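Local coordinates for protein multisubunit Na+/H+ antiporter, E subunit (PDB 6Z16) that probably serves as the membrane-embedded E subunit of a multisubunit Na+/H+ antiporter that exchanges cations across the cell membrane, at residues I90-T95 and G125-I130; F3-N8 and R48-P53; T85-I90 and N134-H139. All coordinates share one frame; numbering follows the deposited sequence.

Contact 1. Residues I90-T95 and G125-I130; sequences IFALPT and GSTLYI
Phe91 and Leu93 pair with Ile130 and Leu128 in a three-stranded antiparallel sheet, where 89-94 is an outer strand and 127-132 runs down the middle. Phe91-Ile130 and Leu93-Leu128 are its hydrogen-bonded pairs here; Phe91 N reaches Ile130 O at 2.9 Å with a fairly straight N-H (164°), and Leu128 N gives an equally long bond to Leu93 O. Ala92-Tyr129 and Pro94-Thr127 are the non-hydrogen-bonded pairs between and beyond them.

On the face carrying Phe91, Leu93, Leu128 and Ile130, the Phe91 CG sits between the backbone N and the carbonyl carbon (chi1 64°), and the ring lies beside the Ile130 side chain. Ile130 CG2 meets one ring face, 3.6 Å from the centroid, in a CH-pi contact. The same methyl group packs against Leu93 CD2 at 3.7 Å, so one branch serves two neighbours. Lys146 of helix 141-156 touches Phe91, Leu93 and Ile130. An alanine in place of Phe91 would probably leave Ile130 CG2 without the ring against it and take away a contact of Lys146.

The opposite face carries Ala92 and Tyr129. Ala92 CB lies obliquely to the Tyr129 ring, 3.6 Å from Tyr129 CE1; Asp110 of a neighbouring antiporter chain packs on both residues. Thr127 lies on this side too. With its OG1 anti to the backbone N (chi1 -172°), Thr127 supplies a second donor to the Leu93 carbonyl: OG1 approaches Leu93 O at 2.8 Å from well above the carbonyl plane.

Contact 2. Residues F3-N8 and R48-P53; sequences FQILLN and RFYLVP. With PTY (phosphatidylethanolamine), chain B.
The carboxamide of Gln4 reaches across to the backbone of Arg48, NE2 donating to Arg48 O at 2.7 Å with a bent N-H (137°). The donor stands above the carbonyl plane of Arg48. Gln4 gets there on a chain that is extended beyond CG, and its OE1 lies at the edge of the Tyr50 ring, 3.3 Å from Tyr50 CB. Tyr50 buries the most surface here, its side chain set against helix 3-18 beside Ile5, whose CG1 comes obliquely to the ring at 3.6 Å from CD2. The contact thus joins the first turns of helix 3-18 to the lead-in of helix 51-79, at the start of a predicted transmembrane span. Further along, the Tyr50 hydroxyl donates to Asn8 OD1; the modelled separation is implausibly short, so its length carries little weight. The Asn8 amide stands nearly perpendicular to the Tyr50 ring (86°). Tyr31 of helix 24-40 is a shared second partner, its hydroxyl bonding to Tyr50 OH and its backbone O to Asn8 ND2. Phe3 and Leu7 of helix 3-18 turn to a phosphatidylethanolamine instead: Leu7 CD1 meets the lipid O7 at 3.3 Å, and Phe3 presents its ring edge to lipid O4, 3.8 Å from CZ.

Contact 3. Residues T85-I90 and N134-H139; sequences TIQPAI and NSPDVH
Gln87, Ser135 and Asn134 carry this contact, and the backbone O of Gln87 is where they converge. Ser135 N donates to Gln87 O at 2.6 Å, but the N-H is bent to 125° and the bond is weak. Asn134 CA closes on the same oxygen at 3.4 Å in a CA-H...O contact, so the Gln87 carbonyl is met by two successive residues of the other segment. Ser135 CB comes against it as well.

Gln87 contributes the root of its side chain too: its CB packs on the ring of Pro136, 3.8 Å from CD, while the chain beyond bends at chi2 and leads off from the contact.

In the fold, 85-90 leads into outer strand 89-94 and includes its first two residues. The loop 134-139 follows middle strand 127-132 of the same antiparallel sheet and heads for helix 141-156. The contact holds the residues leading into the outer strand against this loop, where the two chain paths leave the sheet. Val78, near the end of helix 51-79, touches both Ile86 and Asn134, and a neighbouring antiporter chain joins in: its Thr107 OG1 is hydrogen-bonded to Pro88 O and its Trp104 packs on Ile86 and Pro88.

Ser135 directs its CB toward 85-90. With OG anti to the backbone N (chi1 180°), the hydroxyl oxygen lies against the methyl group of Ala89, 3.7 Å from CB. Asn134 works in the other direction along 85-90: its CB starts off away from that segment, yet OD1 comes back to Ile86 CG2 at 3.4 Å, the two side chains crossing at about a right angle. Within the loop, His139 ND1 makes a weak bond back to Ser135 O.

In the fold
Contacts 1 and 3 are neighbours, their centres 17 Å apart: they share Ile90, and contact 3 lies beyond the end of the sheet that contact 1 belongs to, where the chain enters strand 89-94 and has left strand 127-132. Both lie on the other side of the chain's centre from contact 2, whose centre is 33 Å from that of contact 1 and 43 Å from that of contact 3; nearest atoms remain about 20 Å and 28 Å away. Helix 51-79 spans the gap, beginning at contact 2 and bringing Val78 to contact 3. The phosphatidylethanolamine pocket belongs to the contact 2 end, where Phe44, Phe45 and His46 join Phe3 and Leu7.

Contact 1. Residues I90-T95 and G125-I130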
# COMPACT_ATOMS: atom_id res chain seq x y z
N ILE E 90 30.61 40.07 -1.83
CA ILE E 90 29.23 39.89 -2.29
C ILE E 90 29.25 40.02 -3.80
O ILE E 90 29.75 41.01 -4.34
CB ILE E 90 28.26 40.91 -1.67
CG1 ILE E 90 28.09 40.67 -0.17
CG2 ILE E 90 26.91 40.86 -2.34
CD1 ILE E 90 27.30 41.75 0.53
N PHE E 91 28.71 39.02 -4.50
CA PHE E 91 28.81 38.99 -5.95
C PHE E 91 27.54 38.41 -6.56
O PHE E 91 26.77 37.70 -5.90
CB PHE E 91 30.06 38.22 -6.40
CG PHE E 91 30.05 36.75 -6.04
CD1 PHE E 91 30.48 36.33 -4.80
CD2 PHE E 91 29.69 35.80 -6.98
CE1 PHE E 91 30.49 34.99 -4.47
CE2 PHE E 91 29.72 34.46 -6.66
CZ PHE E 91 30.12 34.06 -5.41
N ALA E 92 27.34 38.74 -7.83
CA ALA E 92 26.20 38.27 -8.59
C ALA E 92 26.56 37.03 -9.39
O ALA E 92 27.72 36.78 -9.71
CB ALA E 92 25.70 39.35 -9.55
N LEU E 93 25.54 36.25 -9.72
CA LEU E 93 25.73 35.16 -10.65
C LEU E 93 24.49 35.06 -11.52
O LEU E 93 23.36 35.18 -11.01
CB LEU E 93 26.01 33.84 -9.91
CG LEU E 93 24.98 33.19 -8.99
CD1 LEU E 93 24.17 32.11 -9.69
CD2 LEU E 93 25.64 32.66 -7.75
N PRO E 94 24.66 34.89 -12.83
CA PRO E 94 23.50 34.70 -13.70
C PRO E 94 22.89 33.33 -13.50
O PRO E 94 23.52 32.39 -13.02
CB PRO E 94 24.09 34.85 -15.11
CG PRO E 94 25.51 34.44 -14.95
CD PRO E 94 25.92 34.90 -13.58
N THR E 95 21.62 33.22 -13.89
CA THR E 95 20.84 32.02 -13.63
C THR E 95 20.00 31.71 -14.86
O THR E 95 19.45 32.61 -15.49
CB THR E 95 19.94 32.22 -12.40
OG1 THR E 95 20.73 32.70 -11.31
CG2 THR E 95 19.30 30.91 -11.97
N GLY E 125 13.66 36.21 -12.22
CA GLY E 125 14.35 34.96 -11.96
C GLY E 125 15.58 34.79 -12.83
O GLY E 125 15.70 33.80 -13.56
N SER E 126 16.50 35.74 -12.76
CA SER E 126 17.59 35.84 -13.72
C SER E 126 18.97 36.03 -13.10
O SER E 126 19.96 35.74 -13.78
CB SER E 126 17.33 36.98 -14.71
OG SER E 126 17.32 38.23 -14.05
N THR E 127 19.07 36.51 -11.86
CA THR E 127 20.36 36.59 -11.21
C THR E 127 20.20 36.40 -9.70
O THR E 127 19.12 36.62 -9.13
CB THR E 127 21.10 37.91 -11.53
OG1 THR E 127 22.43 37.86 -11.01
CG2 THR E 127 20.39 39.10 -10.94
N LEU E 128 21.28 35.96 -9.08
CA LEU E 128 21.29 35.60 -7.67
C LEU E 128 22.53 36.21 -7.05
O LEU E 128 23.64 35.98 -7.52
CB LEU E 128 21.29 34.07 -7.52
CG LEU E 128 21.09 33.36 -6.18
CD1 LEU E 128 20.39 32.05 -6.41
CD2 LEU E 128 22.41 33.09 -5.50
N TYR E 129 22.34 37.01 -6.00
CA TYR E 129 23.46 37.59 -5.28
C TYR E 129 23.83 36.67 -4.13
O TYR E 129 23.00 35.89 -3.65
CB TYR E 129 23.10 38.99 -4.79
CG TYR E 129 22.81 39.94 -5.93
CD1 TYR E 129 23.83 40.60 -6.59
CD2 TYR E 129 21.51 40.14 -6.38
CE1 TYR E 129 23.57 41.46 -7.63
CE2 TYR E 129 21.24 40.99 -7.43
CZ TYR E 129 22.27 41.64 -8.05
OH TYR E 129 22.00 42.50 -9.10
N ILE E 130 25.09 36.72 -3.71
CA ILE E 130 25.60 35.73 -2.77
C ILE E 130 26.84 36.29 -2.08
O ILE E 130 27.66 36.97 -2.70
CB ILE E 130 25.86 34.39 -3.50
CG1 ILE E 130 26.40 33.29 -2.58
CG2 ILE E 130 26.70 34.59 -4.72
CD1 ILE E 130 26.28 31.94 -3.18

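Contact 2. Residues F3-N8 and R48-P53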
# COMPACT_ATOMS: atom_id res chain seq x y z
N PHE E 3 3.42 10.61 -13.04
CA PHE E 3 2.37 9.82 -13.67
C PHE E 3 2.83 8.39 -13.91
O PHE E 3 2.06 7.45 -13.75
CB PHE E 3 1.95 10.47 -14.98
CG PHE E 3 0.84 9.76 -15.68
CD1 PHE E 3 -0.44 9.80 -15.19
CD2 PHE E 3 1.08 9.07 -16.86
CE1 PHE E 3 -1.48 9.15 -15.84
CE2 PHE E 3 0.05 8.43 -17.52
CZ PHE E 3 -1.23 8.47 -17.01
N GLN E 4 4.11 8.21 -14.25
CA GLN E 4 4.65 6.88 -14.44
C GLN E 4 4.74 6.13 -13.12
O GLN E 4 4.51 4.92 -13.07
CB GLN E 4 6.02 6.97 -15.08
CG GLN E 4 6.04 7.75 -16.35
CD GLN E 4 7.42 7.85 -16.91
OE1 GLN E 4 8.35 7.25 -16.38
NE2 GLN E 4 7.59 8.64 -17.95
N ILE E 5 5.05 6.85 -12.04
CA ILE E 5 5.13 6.20 -10.74
C ILE E 5 3.74 5.79 -10.27
O ILE E 5 3.54 4.67 -9.78
CB ILE E 5 5.81 7.13 -9.72
CG1 ILE E 5 7.17 7.57 -10.24
CG2 ILE E 5 6.00 6.41 -8.41
CD1 ILE E 5 7.83 8.62 -9.40
N LEU E 6 2.75 6.67 -10.47
CA LEU E 6 1.36 6.34 -10.15
C LEU E 6 0.85 5.19 -11.01
O LEU E 6 0.09 4.33 -10.55
CB LEU E 6 0.48 7.57 -10.34
CG LEU E 6 -1.00 7.39 -10.04
CD1 LEU E 6 -1.23 7.14 -8.56
CD2 LEU E 6 -1.79 8.58 -10.53
N LEU E 7 1.30 5.13 -12.27
CA LEU E 7 0.87 4.09 -13.18
C LEU E 7 1.47 2.75 -12.78
O LEU E 7 0.79 1.72 -12.87
CB LEU E 7 1.26 4.49 -14.60
CG LEU E 7 0.44 3.92 -15.75
CD1 LEU E 7 0.44 4.93 -16.87
CD2 LEU E 7 0.98 2.60 -16.25
N ASN E 8 2.71 2.76 -12.31
CA ASN E 8 3.33 1.55 -11.79
C ASN E 8 2.63 1.08 -10.51
O ASN E 8 2.47 -0.13 -10.30
CB ASN E 8 4.81 1.81 -11.54
CG ASN E 8 5.67 0.55 -11.63
OD1 ASN E 8 6.88 0.65 -11.81
ND2 ASN E 8 5.05 -0.61 -11.48
N ARG E 48 10.70 11.06 -19.31
CA ARG E 48 11.84 10.21 -18.98
C ARG E 48 11.34 8.92 -18.36
O ARG E 48 10.31 8.92 -17.68
CB ARG E 48 12.78 10.93 -17.99
CG ARG E 48 14.07 10.20 -17.61
CD ARG E 48 14.97 10.01 -18.82
NE ARG E 48 16.28 9.48 -18.48
CZ ARG E 48 17.19 9.11 -19.38
NH1 ARG E 48 16.92 9.22 -20.67
NH2 ARG E 48 18.37 8.64 -18.99
N PHE E 49 12.04 7.82 -18.59
CA PHE E 49 11.81 6.63 -17.78
C PHE E 49 12.20 6.92 -16.33
O PHE E 49 13.30 7.40 -16.06
CB PHE E 49 12.60 5.46 -18.35
CG PHE E 49 12.40 4.18 -17.60
CD1 PHE E 49 11.17 3.57 -17.61
CD2 PHE E 49 13.44 3.59 -16.92
CE1 PHE E 49 10.96 2.39 -16.93
CE2 PHE E 49 13.25 2.40 -16.25
CZ PHE E 49 12.01 1.81 -16.25
N TYR E 50 11.29 6.62 -15.41
CA TYR E 50 11.24 7.33 -14.13
C TYR E 50 12.33 6.93 -13.15
O TYR E 50 12.35 7.49 -12.05
CB TYR E 50 9.88 7.13 -13.46
CG TYR E 50 9.59 5.77 -12.88
CD1 TYR E 50 9.07 4.76 -13.66
CD2 TYR E 50 9.79 5.51 -11.52
CE1 TYR E 50 8.79 3.52 -13.12
CE2 TYR E 50 9.52 4.29 -10.98
CZ TYR E 50 9.02 3.30 -11.78
OH TYR E 50 8.75 2.08 -11.22
N LEU E 51 13.22 6.00 -13.47
CA LEU E 51 14.25 5.65 -12.50
C LEU E 51 15.36 6.68 -12.47
O LEU E 51 15.95 6.92 -11.41
CB LEU E 51 14.82 4.26 -12.79
CG LEU E 51 13.85 3.09 -12.61
CD1 LEU E 51 14.55 1.80 -12.97
CD2 LEU E 51 13.31 3.01 -11.20
N VAL E 52 15.65 7.32 -13.62
CA VAL E 52 16.72 8.32 -13.67
C VAL E 52 16.46 9.54 -12.79
O VAL E 52 17.39 9.98 -12.10
CB VAL E 52 17.04 8.67 -15.14
CG1 VAL E 52 18.14 9.71 -15.24
CG2 VAL E 52 17.40 7.40 -15.91
N PRO E 53 15.24 10.13 -12.73
CA PRO E 53 15.01 11.16 -11.70
C PRO E 53 15.12 10.66 -10.27
O PRO E 53 15.57 11.43 -9.40
CB PRO E 53 13.59 11.66 -12.01
CG PRO E 53 13.44 11.44 -13.44
CD PRO E 53 14.12 10.14 -13.70
C1 PTY B . -1.78 6.03 -21.19
C2 PTY B . 1.75 11.06 -20.07
C3 PTY B . 1.13 11.03 -21.48
O4 PTY B . -2.53 6.59 -20.09
C5 PTY B . 0.69 6.14 -21.70
C6 PTY B . -0.38 5.78 -20.70
O7 PTY B . -0.22 4.44 -20.11
C8 PTY B . -0.48 3.31 -20.81
O10 PTY B . -0.51 3.24 -22.01
C11 PTY B . -0.73 2.16 -19.89
C12 PTY B . -1.70 2.54 -18.78
C13 PTY B . -2.92 1.64 -18.70
C14 PTY B . -2.62 0.21 -18.31
C15 PTY B . -3.87 -0.63 -18.10
C16 PTY B . -4.76 -0.11 -16.99
C17 PTY B . -6.10 -0.82 -16.88
C18 PTY B . -6.00 -2.30 -16.54
C19 PTY B . -7.34 -2.98 -16.37
C20 PTY B . -8.22 -2.36 -15.29
C30 PTY B . -3.84 6.38 -20.06
C31 PTY B . -4.46 7.04 -18.86
O30 PTY B . -4.44 5.76 -20.89
C32 PTY B . -4.37 6.19 -17.60
C33 PTY B . -5.22 4.94 -17.67
C34 PTY B . -5.49 4.29 -16.32
C35 PTY B . -6.50 3.15 -16.39
C36 PTY B . -6.92 2.62 -15.03
C37 PTY B . -7.62 3.64 -14.16
P1 PTY B . 0.61 8.61 -22.46
O11 PTY B . 0.29 9.85 -21.53
O12 PTY B . 1.73 8.94 -23.17
O13 PTY B . -0.50 8.25 -23.23
O14 PTY B . 0.99 7.55 -21.53
N1 PTY B . 3.10 11.63 -20.15

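Contact 3. Residues T85-I90 and N134-H139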
# COMPACT_ATOMS: atom_id res chain seq x y z
N THR E 85 42.33 36.72 8.86
CA THR E 85 42.75 36.23 7.56
C THR E 85 41.67 36.29 6.49
O THR E 85 42.00 36.28 5.30
CB THR E 85 43.25 34.79 7.68
OG1 THR E 85 42.22 33.97 8.23
CG2 THR E 85 44.48 34.72 8.57
N ILE E 86 40.39 36.37 6.86
CA ILE E 86 39.32 36.23 5.88
C ILE E 86 39.14 37.53 5.10
O ILE E 86 39.55 38.61 5.52
CB ILE E 86 38.02 35.79 6.55
CG1 ILE E 86 37.59 36.80 7.61
CG2 ILE E 86 38.18 34.41 7.16
CD1 ILE E 86 36.24 36.53 8.20
N GLN E 87 38.53 37.40 3.91
CA GLN E 87 38.26 38.49 2.98
C GLN E 87 36.83 38.35 2.46
O GLN E 87 36.54 37.40 1.73
CB GLN E 87 39.25 38.46 1.82
CG GLN E 87 40.68 38.79 2.19
CD GLN E 87 40.86 40.24 2.60
OE1 GLN E 87 41.02 40.55 3.78
NE2 GLN E 87 40.85 41.14 1.62
N PRO E 88 35.93 39.26 2.81
CA PRO E 88 34.53 39.09 2.44
C PRO E 88 34.26 39.48 0.99
O PRO E 88 35.04 40.19 0.36
CB PRO E 88 33.80 40.05 3.39
CG PRO E 88 34.79 41.14 3.60
CD PRO E 88 36.15 40.50 3.58
N ALA E 89 33.13 39.00 0.48
CA ALA E 89 32.71 39.38 -0.86
C ALA E 89 31.20 39.24 -0.98
O ALA E 89 30.59 38.41 -0.31
CB ALA E 89 33.40 38.52 -1.93
N ILE E 90 30.61 40.07 -1.83
CA ILE E 90 29.23 39.89 -2.29
C ILE E 90 29.25 40.02 -3.80
O ILE E 90 29.75 41.01 -4.34
CB ILE E 90 28.26 40.91 -1.67
CG1 ILE E 90 28.09 40.67 -0.17
CG2 ILE E 90 26.91 40.86 -2.34
CD1 ILE E 90 27.30 41.75 0.53
N ASN E 134 35.34 33.81 1.97
CA ASN E 134 36.71 34.04 1.54
C ASN E 134 36.71 34.46 0.08
O ASN E 134 36.31 33.68 -0.79
CB ASN E 134 37.57 32.79 1.73
CG ASN E 134 37.92 32.54 3.17
OD1 ASN E 134 38.27 33.46 3.91
ND2 ASN E 134 37.83 31.28 3.60
N SER E 135 37.16 35.69 -0.19
CA SER E 135 37.07 36.20 -1.56
C SER E 135 38.11 35.57 -2.49
O SER E 135 37.70 34.99 -3.51
CB SER E 135 37.10 37.74 -1.55
OG SER E 135 37.02 38.25 -2.87
N PRO E 136 39.43 35.63 -2.24
CA PRO E 136 40.34 35.06 -3.24
C PRO E 136 40.42 33.54 -3.20
O PRO E 136 40.91 32.94 -4.16
CB PRO E 136 41.70 35.68 -2.88
CG PRO E 136 41.64 35.81 -1.45
CD PRO E 136 40.22 36.16 -1.10
N ASP E 137 39.96 32.91 -2.12
CA ASP E 137 40.04 31.46 -2.01
C ASP E 137 38.98 30.78 -2.88
O ASP E 137 39.31 29.96 -3.74
CB ASP E 137 39.88 31.03 -0.55
CG ASP E 137 41.06 31.44 0.31
OD1 ASP E 137 42.19 31.54 -0.22
OD2 ASP E 137 40.86 31.67 1.53
N VAL E 138 37.72 31.12 -2.68
CA VAL E 138 36.60 30.49 -3.39
C VAL E 138 35.76 31.59 -4.04
O VAL E 138 34.80 32.11 -3.45
CB VAL E 138 35.77 29.57 -2.49
CG1 VAL E 138 36.47 28.25 -2.34
CG2 VAL E 138 35.63 30.16 -1.07
N HIS E 139 36.12 31.96 -5.26
CA HIS E 139 35.28 32.83 -6.09
C HIS E 139 35.15 32.38 -7.53
O HIS E 139 34.18 32.76 -8.19
CB HIS E 139 35.80 34.26 -6.06
CG HIS E 139 37.19 34.41 -6.60
ND1 HIS E 139 38.31 34.07 -5.87
CD2 HIS E 139 37.64 34.85 -7.80
CE1 HIS E 139 39.39 34.29 -6.60
NE2 HIS E 139 39.01 34.77 -7.77